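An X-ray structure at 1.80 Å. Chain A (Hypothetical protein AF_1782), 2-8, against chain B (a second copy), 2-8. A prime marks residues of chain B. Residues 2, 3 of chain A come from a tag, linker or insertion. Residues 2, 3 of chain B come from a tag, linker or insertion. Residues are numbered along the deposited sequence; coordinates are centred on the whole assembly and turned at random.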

# COMPACT_ATOMS: atom_id res chain seq x y z
N SER A 2 14.28 8.31 -15.42
CA SER A 2 12.98 9.05 -15.41
C SER A 2 11.84 8.30 -14.72
O SER A 2 11.14 8.89 -13.90
CB SER A 2 12.50 9.41 -16.78
OG SER A 2 11.35 10.23 -16.59
N LEU A 3 11.62 7.04 -15.07
CA LEU A 3 10.86 6.16 -14.19
C LEU A 3 11.64 5.93 -12.89
O LEU A 3 11.06 5.85 -11.79
CB LEU A 3 10.52 4.85 -14.90
CG LEU A 3 9.27 4.09 -14.45
CD1 LEU A 3 8.09 5.01 -14.37
CD2 LEU A 3 8.96 2.93 -15.40
N GLU A 4 12.97 5.85 -12.98
CA GLU A 4 13.83 5.71 -11.78
C GLU A 4 13.74 6.96 -10.94
O GLU A 4 13.64 6.88 -9.73
CB GLU A 4 15.30 5.52 -12.14
CG GLU A 4 15.53 4.73 -13.39
CD GLU A 4 16.82 3.91 -13.32
OE1 GLU A 4 17.85 4.46 -12.83
OE2 GLU A 4 16.77 2.71 -13.75
N GLU A 5 13.85 8.10 -11.62
CA GLU A 5 13.61 9.43 -11.04
C GLU A 5 12.24 9.58 -10.36
O GLU A 5 12.17 10.05 -9.25
CB GLU A 5 13.78 10.49 -12.13
CG GLU A 5 13.53 11.93 -11.72
CD GLU A 5 13.97 12.93 -12.82
OE1 GLU A 5 13.14 13.80 -13.20
OE2 GLU A 5 15.13 12.81 -13.31
N GLU A 6 11.17 9.17 -11.03
CA GLU A 6 9.84 9.30 -10.50
C GLU A 6 9.71 8.43 -9.23
O GLU A 6 9.25 8.94 -8.21
CB GLU A 6 8.75 8.99 -11.55
CG GLU A 6 7.36 9.37 -11.01
CD GLU A 6 6.14 8.95 -11.88
OE1 GLU A 6 6.30 8.37 -12.99
OE2 GLU A 6 4.99 9.22 -11.42
N LEU A 7 10.15 7.17 -9.26
CA LEU A 7 10.09 6.29 -8.04
C LEU A 7 10.94 6.75 -6.86
O LEU A 7 10.55 6.63 -5.72
CB LEU A 7 10.46 4.83 -8.35
CG LEU A 7 9.51 3.84 -8.98
CD1 LEU A 7 10.26 2.59 -9.26
CD2 LEU A 7 8.35 3.54 -8.01
N ARG A 8 12.16 7.21 -7.12
CA ARG A 8 13.01 7.80 -6.11
C ARG A 8 12.38 9.01 -5.48
O ARG A 8 12.37 9.09 -4.24
CB ARG A 8 14.35 8.26 -6.70
CG ARG A 8 15.37 7.22 -6.73
CD ARG A 8 16.75 7.86 -6.91
NE ARG A 8 17.53 7.01 -7.82
CZ ARG A 8 17.79 7.33 -9.09
NH1 ARG A 8 17.36 8.48 -9.62
NH2 ARG A 8 18.51 6.48 -9.85
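Chain B 2-8: SLEEELR

Chain B repeats the conformation of chain A through an exact two-fold axis: residues 3-8 of each are helical, and the helix continues later in the chain; the two axes cross at 56° with a closest approach of 11.1 Å. Ser2′, a tag residue, makes no contact with chain A, but its O accepts a hydrogen bond from Glu6′ N (2.9 Å). Leu3′, also from the tag, points its CA-to-CB bond toward chain A and, with chi1 t and chi2 p, sets CD2 3.6 Å from Glu4 CA and 4.1 Å from Leu7 CD1, so that it packs against the backbone as well as a side chain. Its N donates to water 2, which in turn donates to Glu4 OE2 (Leu3′ N to water 2 O, 3.1 Å; water 2 O to Glu4 OE2, 3.0 Å); no direct hydrogen bond joins the two stretches. Glu4′ leaves its backbone sideways, yet its CG lies 3.7 Å from Leu3 CD2, and its OE1 forms a long salt bridge with Arg8′ NH2 (3.7 Å) along its own helix. Glu5′ points away, and Glu6′ makes no contact. One turn beyond Leu3′, Leu7′ faces chain A again, its CD1 4.1 Å from Leu3 CD2 and 4.4 Å from Leu7 CD1, completing a four-leucine apolar cluster. Arg8′ stays clear of chain A.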

# COMPACT_ATOMS: atom_id res chain seq x y z
N SER B 2 13.19 -2.09 -18.24
CA SER B 2 13.59 -3.02 -17.14
C SER B 2 13.04 -2.66 -15.77
O SER B 2 12.51 -3.53 -15.08
CB SER B 2 15.08 -3.16 -17.01
OG SER B 2 15.29 -4.19 -16.04
N LEU B 3 13.21 -1.41 -15.34
CA LEU B 3 12.37 -0.89 -14.27
C LEU B 3 10.91 -0.82 -14.74
O LEU B 3 9.97 -1.08 -13.96
CB LEU B 3 12.89 0.46 -13.78
CG LEU B 3 12.60 0.87 -12.34
CD1 LEU B 3 12.94 -0.24 -11.39
CD2 LEU B 3 13.37 2.13 -11.95
N GLU B 4 10.69 -0.49 -16.01
CA GLU B 4 9.34 -0.46 -16.59
C GLU B 4 8.77 -1.85 -16.63
O GLU B 4 7.61 -2.06 -16.31
CB GLU B 4 9.32 0.07 -18.03
CG GLU B 4 10.34 1.13 -18.29
CD GLU B 4 9.84 2.14 -19.34
OE1 GLU B 4 9.25 1.68 -20.37
OE2 GLU B 4 10.05 3.37 -19.11
N GLU B 5 9.60 -2.78 -17.10
CA GLU B 5 9.33 -4.23 -17.07
C GLU B 5 9.00 -4.77 -15.66
O GLU B 5 8.03 -5.47 -15.50
CB GLU B 5 10.53 -4.98 -17.65
CG GLU B 5 10.44 -6.49 -17.65
CD GLU B 5 11.58 -7.14 -18.48
OE1 GLU B 5 12.28 -8.04 -17.95
OE2 GLU B 5 11.78 -6.70 -19.65
N GLU B 6 9.80 -4.41 -14.66
CA GLU B 6 9.61 -4.89 -13.32
C GLU B 6 8.26 -4.36 -12.78
O GLU B 6 7.47 -5.15 -12.27
CB GLU B 6 10.79 -4.56 -12.39
CG GLU B 6 10.65 -5.29 -11.04
CD GLU B 6 11.67 -4.91 -9.94
OE1 GLU B 6 12.60 -4.09 -10.16
OE2 GLU B 6 11.52 -5.48 -8.81
N LEU B 7 7.97 -3.06 -12.93
CA LEU B 7 6.66 -2.49 -12.47
C LEU B 7 5.42 -3.04 -13.19
O LEU B 7 4.39 -3.24 -12.58
CB LEU B 7 6.61 -0.95 -12.57
CG LEU B 7 7.24 -0.04 -11.55
CD1 LEU B 7 7.13 1.36 -12.05
CD2 LEU B 7 6.51 -0.17 -10.20
N ARG B 8 5.49 -3.20 -14.50
CA ARG B 8 4.44 -3.84 -15.26
C ARG B 8 4.19 -5.26 -14.82
O ARG B 8 3.01 -5.60 -14.60
CB ARG B 8 4.80 -3.92 -16.76
CG ARG B 8 4.41 -2.73 -17.52
CD ARG B 8 4.41 -3.06 -19.01
NE ARG B 8 4.96 -1.91 -19.73
CZ ARG B 8 6.18 -1.89 -20.28
NH1 ARG B 8 6.99 -2.96 -20.21
NH2 ARG B 8 6.60 -0.79 -20.91
O HOH W 1 11.80 5.29 -17.67
O HOH W 2 15.35 0.87 -15.59